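Local coordinates for protein uroporphyrinogen III cosynthase (HemD) (Helicobacter pylori, PDB 3P9Z) that probably catalyses the cyclisation of the linear tetrapyrrole hydroxymethylbilane to uroporphyrinogen III, a step on the route to protoporphyrin IX and haem, at residues 7-12 and 212-217; 41-44 and 48-51; 103-108 and 130-135. All coordinates share one frame; numbering follows the deposited sequence.

Contact 1 (7-12 and 212-217); sequences IVWVHS and PSLEAC
W9, in the buried strand 7-10, reaches the first turn of the helix that starts at L214. Its CG stands beside the backbone N and anti to the carbonyl carbon (chi1 -63°). This carries the six-membered part of the indole across to the helix. There W9 CH2 lies 3.3 Å from the backbone O of L214, and that oxygen sits at the ring edge, in the ring plane. The next ring carbon takes the apolar contacts. W9 CZ3 is 4.0 Å from L214 CD2 and 4.1 Å from C217 CB, the latter approaching obliquely. L218, one residue further along the helix, also touches W9, while Y18 meets the indole with its ring plane steeply inclined.

Two residues on, H11 leaves the strand and faces L214. The two side chains come from opposite directions. L214 CD2 lies over one face of the imidazole, 4.3 Å from the centroid and 20° off the ring normal, which makes a CH-pi contact. S12 OG sits over the opposite face. At the ring's far end, H11 NE2 is 3.9 Å from L214 CD1. The other ring nitrogen, ND1, is hydrogen-bonded to T168 OG1, and this helps fix how the ring is turned.

The helix start is itself capped. S213 occupies the N-cap position, and its OG accepts from A216 N at 3.0 Å. From this capped turn L214 and C217 point toward the strand.

Strand 7-10 pairs with strand 164-167, which also touches C217 through I166. The contact thus joins the first strand of the chain to the last helix. A helix laid against parallel strands in this way is typical of the alpha/beta domains of uroporphyrinogen-III synthases.

Contact 2 (41-44 and 48-51); sequences LIFT and AVFS
F43 meets both A48 and V49 with the same ring carbon. F43 CD2 is 3.8 Å from A48 CB, which lies at the ring edge near its plane. F43 CD2 is 3.7 Å from V49 CG2, which comes in obliquely. V49 CG2 also makes an off-centre CH-pi contact, 4.2 Å from the ring centroid and 30° off the normal. The side chains of F43 and V49 cross at about a right angle. V49 CG1 is anti to the backbone N (chi1 -175°), and CG2, the methyl that meets the ring, lies beside that N.

Further out, L81 of helix 75-83 touches both F43 and V49. L116 of strand 112-118 also packs on F43. The backbone of F43 pairs with Y71, tying strand 40-43 to the parallel strand 70-72. On the helix, S51 OG is hydrogen-bonded to V141 O. Strand 40-43 runs almost directly into helix 46-55, and F43 packs within this beta-alpha unit. At the turn, T44 OG1 is hydrogen-bonded to Y115 OH and to a malonate ion, probably from the crystallisation liquor.

All three touching residues are buried and apolar, so the contact rests on van der Waals fit and the exclusion of water.

Contact 3 (103-108 and 130-135); sequences EIFPLL and LEHGID
F105 and H132 form the aromatic part of the contact. The rings meet obliquely, with centroids 4.6 Å apart and planes inclined at 34°. F105 CD2 lies over one face of the imidazole, offset toward its rim, and is 3.9 Å from H132 NE2. The closest approach involves the aliphatic root of the phenylalanine, with F105 CB 3.6 Å from H132 CD2. H132 ND1 is hydrogen-bonded to I128 O, one turn back in helix 125-131. That bond helps hold the imidazole beside the helix end, where F105 can cover it. I128 and L129 also touch F105.

The van der Waals part centres on I134 CD1. With CG1 anti to the carbonyl carbon (chi1 -51°), the longer branch extends into the short helical turn 105-108. I134 CD1 is 3.7 Å from the carbonyl O of F105, a plain van der Waals touch, and 4.1 Å from L108 CB. V113 and L129 also touch I134.

Between H132 and I134 the chain turns at G133. Its positive phi of 64° ends the helix in a Schellman motif, and G133 N bonds back to L130 O. The turn leads into strand 135-146, the second strand of a beta-alpha-beta crossover that starts with strand 112-118. Turn 105-108 lies just ahead of that first strand, so the contact joins the turn leading into the unit to the turn leaving its helix.

The polar part runs through the backbone. L108 N bonds to F105 O at 3.0 Å within the turn. L107 N and L108 N also reach I104 O, both in weak hydrogen bonds. One water links the two segments. It donates to L108 O at 3.3 Å and accepts from D135 N at 2.8 Å.

Contact 2 is buried, with all three of its touching residues in the interior, whereas contacts 1 and 3 are partly buried. Contacts 1 and 2 each set a helix against a strand of the same mixed sheet. They lie on opposite sides of the chain's centre, with contact centres about 23 Å apart. Contact 3 sits further out, where turns rather than sheet faces meet. It still touches contact 2: I42 CD1 is 3.9 Å from both I104 CD1 and L108 CD1. The chemistry differs with burial. Contact 2 is purely apolar, while contacts 1 and 3 each include a histidine ring. Contact 3 alone has a bridging water. Contact 1 spans nearly the whole chain and encloses the other two.

Contact 1 (7-12 and 212-217)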
loop_
_atom_site.group_PDB
_atom_site.type_symbol
_atom_site.label_atom_id
_atom_site.label_comp_id
_atom_site.label_asym_id
_atom_site.label_seq_id
_atom_site.Cartn_x
_atom_site.Cartn_y
_atom_site.Cartn_z
ATOM N N ILE A 7 5.289 -0.691 22.495
ATOM C CA ILE A 7 4.799 -1.162 21.205
ATOM C C ILE A 7 4.858 -0.020 20.165
ATOM O O ILE A 7 4.239 1.043 20.346
ATOM C CB ILE A 7 3.383 -1.750 21.344
ATOM C CG1 ILE A 7 3.414 -3.008 22.222
ATOM C CG2 ILE A 7 2.746 -2.046 19.968
ATOM C CD1 ILE A 7 2.043 -3.474 22.729
ATOM N N VAL A 8 5.616 -0.251 19.091
ATOM C CA VAL A 8 5.813 0.741 18.028
ATOM C C VAL A 8 5.330 0.227 16.658
ATOM O O VAL A 8 5.730 -0.847 16.206
ATOM C CB VAL A 8 7.299 1.166 17.939
ATOM C CG1 VAL A 8 7.494 2.329 16.971
ATOM C CG2 VAL A 8 7.827 1.553 19.307
ATOM N N TRP A 9 4.470 1.012 16.005
ATOM C CA TRP A 9 3.986 0.712 14.663
ATOM C C TRP A 9 4.948 1.305 13.639
ATOM O O TRP A 9 5.339 2.478 13.735
ATOM C CB TRP A 9 2.601 1.323 14.450
ATOM C CG TRP A 9 1.521 0.784 15.350
ATOM C CD1 TRP A 9 1.186 1.240 16.585
ATOM C CD2 TRP A 9 0.633 -0.307 15.067
ATOM N NE1 TRP A 9 0.129 0.509 17.101
ATOM C CE2 TRP A 9 -0.225 -0.449 16.183
ATOM C CE3 TRP A 9 0.465 -1.161 13.969
ATOM C CZ2 TRP A 9 -1.229 -1.424 16.240
ATOM C CZ3 TRP A 9 -0.544 -2.125 14.017
ATOM C CH2 TRP A 9 -1.371 -2.251 15.150
ATOM N N VAL A 10 5.331 0.491 12.662
ATOM C CA VAL A 10 6.125 0.930 11.531
ATOM C C VAL A 10 5.184 0.732 10.346
ATOM O O VAL A 10 4.995 -0.386 9.857
ATOM C CB VAL A 10 7.430 0.096 11.374
ATOM C CG1 VAL A 10 8.330 0.696 10.297
ATOM C CG2 VAL A 10 8.193 -0.002 12.712
ATOM N N HIS A 11 4.585 1.836 9.902
ATOM C CA HIS A 11 3.351 1.795 9.128
ATOM C C HIS A 11 3.153 3.160 8.422
ATOM O O HIS A 11 3.966 4.079 8.567
ATOM C CB HIS A 11 2.206 1.471 10.112
ATOM C CG HIS A 11 0.841 1.428 9.497
ATOM N ND1 HIS A 11 0.539 0.660 8.395
ATOM C CD2 HIS A 11 -0.311 2.054 9.849
ATOM C CE1 HIS A 11 -0.740 0.813 8.092
ATOM N NE2 HIS A 11 -1.275 1.664 8.953
ATOM N N SER A 12 2.090 3.286 7.647
ATOM C CA SER A 12 1.892 4.502 6.828
ATOM C C SER A 12 1.056 5.587 7.518
ATOM O O SER A 12 0.999 6.725 7.047
ATOM C CB SER A 12 1.246 4.129 5.500
ATOM O OG SER A 12 0.110 3.323 5.754
ATOM N N PRO A 212 -3.797 -11.206 8.477
ATOM C CA PRO A 212 -3.029 -10.011 8.102
ATOM C C PRO A 212 -3.846 -8.718 8.258
ATOM O O PRO A 212 -4.197 -8.064 7.275
ATOM C CB PRO A 212 -2.631 -10.283 6.649
ATOM C CG PRO A 212 -3.718 -11.201 6.117
ATOM C CD PRO A 212 -4.245 -11.983 7.306
ATOM N N SER A 213 -4.128 -8.363 9.506
ATOM C CA SER A 213 -4.827 -7.126 9.821
ATOM C C SER A 213 -4.051 -6.382 10.903
ATOM O O SER A 213 -3.248 -6.986 11.622
ATOM C CB SER A 213 -6.248 -7.428 10.290
ATOM O OG SER A 213 -6.228 -8.026 11.577
ATOM N N LEU A 214 -4.276 -5.074 11.002
ATOM C CA LEU A 214 -3.670 -4.268 12.056
ATOM C C LEU A 214 -4.138 -4.755 13.419
ATOM O O LEU A 214 -3.352 -4.797 14.367
ATOM C CB LEU A 214 -4.010 -2.773 11.884
ATOM C CG LEU A 214 -3.596 -2.111 10.566
ATOM C CD1 LEU A 214 -4.003 -0.624 10.585
ATOM C CD2 LEU A 214 -2.097 -2.259 10.331
ATOM N N GLU A 215 -5.416 -5.123 13.497
ATOM C CA GLU A 215 -6.004 -5.629 14.731
ATOM C C GLU A 215 -5.289 -6.875 15.252
ATOM O O GLU A 215 -4.944 -6.946 16.435
ATOM C CB GLU A 215 -7.503 -5.911 14.546
ATOM C CG GLU A 215 -8.352 -4.649 14.293
ATOM C CD GLU A 215 -8.485 -4.245 12.810
ATOM O OE1 GLU A 215 -7.724 -4.729 11.942
ATOM O OE2 GLU A 215 -9.377 -3.422 12.516
ATOM N N ALA A 216 -5.066 -7.850 14.375
ATOM C CA ALA A 216 -4.318 -9.052 14.747
ATOM C C ALA A 216 -2.858 -8.763 15.116
ATOM O O ALA A 216 -2.298 -9.454 15.965
ATOM C CB ALA A 216 -4.401 -10.118 13.641
ATOM N N CYS A 217 -2.249 -7.746 14.504
ATOM C CA CYS A 217 -0.891 -7.341 14.868
ATOM C C CYS A 217 -0.822 -6.833 16.311
ATOM O O CYS A 217 0.157 -7.072 17.030
ATOM C CB CYS A 217 -0.373 -6.230 13.950
ATOM S SG CYS A 217 0.003 -6.716 12.261
#

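Contact 2 (41-44 and 48-51)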
loop_
_atom_site.group_PDB
_atom_site.type_symbol
_atom_site.label_atom_id
_atom_site.label_comp_id
_atom_site.label_asym_id
_atom_site.label_seq_id
_atom_site.Cartn_x
_atom_site.Cartn_y
_atom_site.Cartn_z
ATOM N N LEU A 41 -11.328 0.838 -15.844
ATOM C CA LEU A 41 -10.143 1.173 -15.075
ATOM C C LEU A 41 -9.908 0.062 -14.060
ATOM O O LEU A 41 -10.857 -0.583 -13.595
ATOM C CB LEU A 41 -10.341 2.478 -14.313
ATOM C CG LEU A 41 -10.838 3.750 -15.018
ATOM C CD1 LEU A 41 -11.089 4.799 -13.957
ATOM C CD2 LEU A 41 -9.866 4.271 -16.097
ATOM N N ILE A 42 -8.652 -0.147 -13.699
ATOM C CA ILE A 42 -8.364 -1.057 -12.610
ATOM C C ILE A 42 -7.351 -0.465 -11.633
ATOM O O ILE A 42 -6.387 0.193 -12.037
ATOM C CB ILE A 42 -8.009 -2.487 -13.120
ATOM C CG1 ILE A 42 -7.855 -3.465 -11.940
ATOM C CG2 ILE A 42 -6.777 -2.487 -14.050
ATOM C CD1 ILE A 42 -7.973 -4.885 -12.360
ATOM N N PHE A 43 -7.624 -0.681 -10.346
ATOM C CA PHE A 43 -6.816 -0.205 -9.240
ATOM C C PHE A 43 -6.485 -1.385 -8.329
ATOM O O PHE A 43 -7.317 -2.283 -8.146
ATOM C CB PHE A 43 -7.609 0.823 -8.410
ATOM C CG PHE A 43 -8.009 2.059 -9.178
ATOM C CD1 PHE A 43 -9.143 2.059 -9.990
ATOM C CD2 PHE A 43 -7.261 3.229 -9.067
ATOM C CE1 PHE A 43 -9.532 3.213 -10.705
ATOM C CE2 PHE A 43 -7.639 4.398 -9.764
ATOM C CZ PHE A 43 -8.770 4.390 -10.581
ATOM N N THR A 44 -5.275 -1.381 -7.777
ATOM C CA THR A 44 -4.882 -2.347 -6.748
ATOM C C THR A 44 -4.686 -1.647 -5.402
ATOM O O THR A 44 -4.665 -2.301 -4.376
ATOM C CB THR A 44 -3.561 -3.047 -7.093
ATOM O OG1 THR A 44 -2.563 -2.052 -7.316
ATOM C CG2 THR A 44 -3.692 -3.894 -8.330
ATOM N N ALA A 48 -3.533 5.059 -5.547
ATOM C CA ALA A 48 -3.762 5.454 -6.939
ATOM C C ALA A 48 -5.045 6.281 -7.066
ATOM O O ALA A 48 -5.095 7.220 -7.854
ATOM C CB ALA A 48 -3.798 4.231 -7.860
ATOM N N VAL A 49 -6.068 5.961 -6.266
ATOM C CA VAL A 49 -7.277 6.794 -6.232
ATOM C C VAL A 49 -6.967 8.199 -5.680
ATOM O O VAL A 49 -7.334 9.217 -6.293
ATOM C CB VAL A 49 -8.439 6.131 -5.430
ATOM C CG1 VAL A 49 -9.716 6.974 -5.520
ATOM C CG2 VAL A 49 -8.701 4.688 -5.933
ATOM N N PHE A 50 -6.272 8.253 -4.539
ATOM C CA PHE A 50 -5.931 9.541 -3.915
ATOM C C PHE A 50 -5.056 10.413 -4.806
ATOM O O PHE A 50 -5.197 11.626 -4.819
ATOM C CB PHE A 50 -5.233 9.331 -2.574
ATOM C CG PHE A 50 -6.090 8.672 -1.551
ATOM C CD1 PHE A 50 -7.441 8.994 -1.445
ATOM C CD2 PHE A 50 -5.545 7.730 -0.677
ATOM C CE1 PHE A 50 -8.246 8.381 -0.481
ATOM C CE2 PHE A 50 -6.338 7.106 0.286
ATOM C CZ PHE A 50 -7.690 7.422 0.388
ATOM N N SER A 51 -4.149 9.776 -5.533
ATOM C CA SER A 51 -3.311 10.448 -6.500
ATOM C C SER A 51 -4.159 11.146 -7.559
ATOM O O SER A 51 -3.931 12.313 -7.851
ATOM C CB SER A 51 -2.357 9.453 -7.171
ATOM O OG SER A 51 -1.540 10.123 -8.134
#

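Contact 3 (103-108 and 130-135)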
loop_
_atom_site.group_PDB
_atom_site.type_symbol
_atom_site.label_atom_id
_atom_site.label_comp_id
_atom_site.label_asym_id
_atom_site.label_seq_id
_atom_site.Cartn_x
_atom_site.Cartn_y
_atom_site.Cartn_z
ATOM N N GLU A 103 -11.305 -13.873 -10.744
ATOM C CA GLU A 103 -12.651 -13.887 -11.106
ATOM C C GLU A 103 -13.185 -12.588 -11.616
ATOM O O GLU A 103 -14.241 -12.566 -12.185
ATOM C CB GLU A 103 -13.409 -14.370 -9.917
ATOM C CG GLU A 103 -14.820 -14.098 -9.983
ATOM C CD GLU A 103 -15.279 -13.602 -8.700
ATOM O OE1 GLU A 103 -16.313 -14.069 -8.252
ATOM O OE2 GLU A 103 -14.589 -12.762 -8.138
ATOM N N ILE A 104 -12.440 -11.509 -11.488
ATOM C CA ILE A 104 -12.843 -10.344 -12.239
ATOM C C ILE A 104 -12.232 -10.353 -13.625
ATOM O O ILE A 104 -12.598 -9.585 -14.454
ATOM C CB ILE A 104 -12.594 -8.994 -11.540
ATOM C CG1 ILE A 104 -11.151 -8.635 -11.549
ATOM C CG2 ILE A 104 -13.078 -8.993 -10.158
ATOM C CD1 ILE A 104 -10.996 -7.246 -11.597
ATOM N N PHE A 105 -11.307 -11.243 -13.874
ATOM C CA PHE A 105 -10.633 -11.208 -15.137
ATOM C C PHE A 105 -11.549 -11.457 -16.320
ATOM O O PHE A 105 -11.394 -10.870 -17.351
ATOM C CB PHE A 105 -9.431 -12.123 -15.114
ATOM C CG PHE A 105 -8.426 -11.716 -14.126
ATOM C CD1 PHE A 105 -7.831 -10.499 -14.216
ATOM C CD2 PHE A 105 -8.125 -12.514 -13.077
ATOM C CE1 PHE A 105 -6.943 -10.107 -13.315
ATOM C CE2 PHE A 105 -7.227 -12.142 -12.174
ATOM C CZ PHE A 105 -6.631 -10.931 -12.269
ATOM N N PRO A 106 -12.525 -12.312 -16.127
ATOM C CA PRO A 106 -13.528 -12.561 -17.140
ATOM C C PRO A 106 -14.362 -11.348 -17.434
ATOM O O PRO A 106 -14.784 -11.179 -18.519
ATOM C CB PRO A 106 -14.368 -13.639 -16.510
ATOM C CG PRO A 106 -13.477 -14.294 -15.603
ATOM C CD PRO A 106 -12.651 -13.244 -15.022
ATOM N N LEU A 107 -14.581 -10.520 -16.452
ATOM C CA LEU A 107 -15.344 -9.289 -16.643
ATOM C C LEU A 107 -14.543 -8.284 -17.452
ATOM O O LEU A 107 -15.108 -7.351 -18.023
ATOM C CB LEU A 107 -15.740 -8.662 -15.298
ATOM C CG LEU A 107 -16.477 -9.517 -14.251
ATOM C CD1 LEU A 107 -16.694 -8.700 -12.997
ATOM C CD2 LEU A 107 -17.802 -10.065 -14.756
ATOM N N LEU A 108 -13.231 -8.483 -17.501
ATOM C CA LEU A 108 -12.331 -7.575 -18.214
ATOM C C LEU A 108 -12.025 -8.028 -19.643
ATOM O O LEU A 108 -11.444 -7.274 -20.433
ATOM C CB LEU A 108 -11.031 -7.386 -17.436
ATOM C CG LEU A 108 -11.116 -6.787 -16.031
ATOM C CD1 LEU A 108 -9.705 -6.560 -15.468
ATOM C CD2 LEU A 108 -11.934 -5.490 -16.014
ATOM N N LEU A 130 -1.584 -9.651 -18.807
ATOM C CA LEU A 130 -1.017 -10.170 -20.050
ATOM C C LEU A 130 -1.275 -11.672 -20.191
ATOM O O LEU A 130 -1.653 -12.131 -21.260
ATOM C CB LEU A 130 0.487 -9.870 -20.162
ATOM C CG LEU A 130 1.195 -10.394 -21.433
ATOM C CD1 LEU A 130 0.838 -9.559 -22.672
ATOM C CD2 LEU A 130 2.704 -10.456 -21.258
ATOM N N GLU A 131 -1.100 -12.424 -19.105
ATOM C CA GLU A 131 -1.368 -13.869 -19.123
ATOM C C GLU A 131 -2.834 -14.184 -19.394
ATOM O O GLU A 131 -3.144 -15.204 -19.994
ATOM C CB GLU A 131 -0.909 -14.542 -17.821
ATOM C CG GLU A 131 0.608 -14.787 -17.773
ATOM C CD GLU A 131 1.138 -15.106 -16.374
ATOM O OE1 GLU A 131 0.331 -15.290 -15.424
ATOM O OE2 GLU A 131 2.383 -15.168 -16.232
ATOM N N HIS A 132 -3.740 -13.307 -18.968
ATOM C CA HIS A 132 -5.171 -13.530 -19.223
ATOM C C HIS A 132 -5.640 -12.987 -20.583
ATOM O O HIS A 132 -6.820 -13.079 -20.917
ATOM C CB HIS A 132 -6.022 -12.985 -18.069
ATOM C CG HIS A 132 -6.132 -13.925 -16.907
ATOM N ND1 HIS A 132 -5.072 -14.199 -16.065
ATOM C CD2 HIS A 132 -7.177 -14.658 -16.446
ATOM C CE1 HIS A 132 -5.460 -15.059 -15.137
ATOM N NE2 HIS A 132 -6.734 -15.348 -15.341
ATOM N N GLY A 133 -4.704 -12.452 -21.368
ATOM C CA GLY A 133 -5.000 -11.872 -22.683
ATOM C C GLY A 133 -5.903 -10.645 -22.633
ATOM O O GLY A 133 -6.758 -10.464 -23.510
ATOM N N ILE A 134 -5.716 -9.802 -21.613
ATOM C CA ILE A 134 -6.486 -8.571 -21.456
ATOM C C ILE A 134 -5.800 -7.414 -22.193
ATOM O O ILE A 134 -4.589 -7.233 -22.076
ATOM C CB ILE A 134 -6.681 -8.199 -19.959
ATOM C CG1 ILE A 134 -7.232 -9.388 -19.146
ATOM C CG2 ILE A 134 -7.541 -6.936 -19.805
ATOM C CD1 ILE A 134 -8.596 -9.929 -19.582
ATOM N N ASP A 135 -6.586 -6.659 -22.963
ATOM C CA ASP A 135 -6.129 -5.454 -23.649
ATOM C C ASP A 135 -6.020 -4.320 -22.620
ATOM O O ASP A 135 -7.039 -3.758 -22.193
ATOM C CB ASP A 135 -7.153 -5.086 -24.742
ATOM C CG ASP A 135 -6.756 -3.855 -25.558
ATOM O OD1 ASP A 135 -5.697 -3.238 -25.293
ATOM O OD2 ASP A 135 -7.529 -3.510 -26.482
HETATM O O HOH W 1 -9.389 -6.981 -22.970
#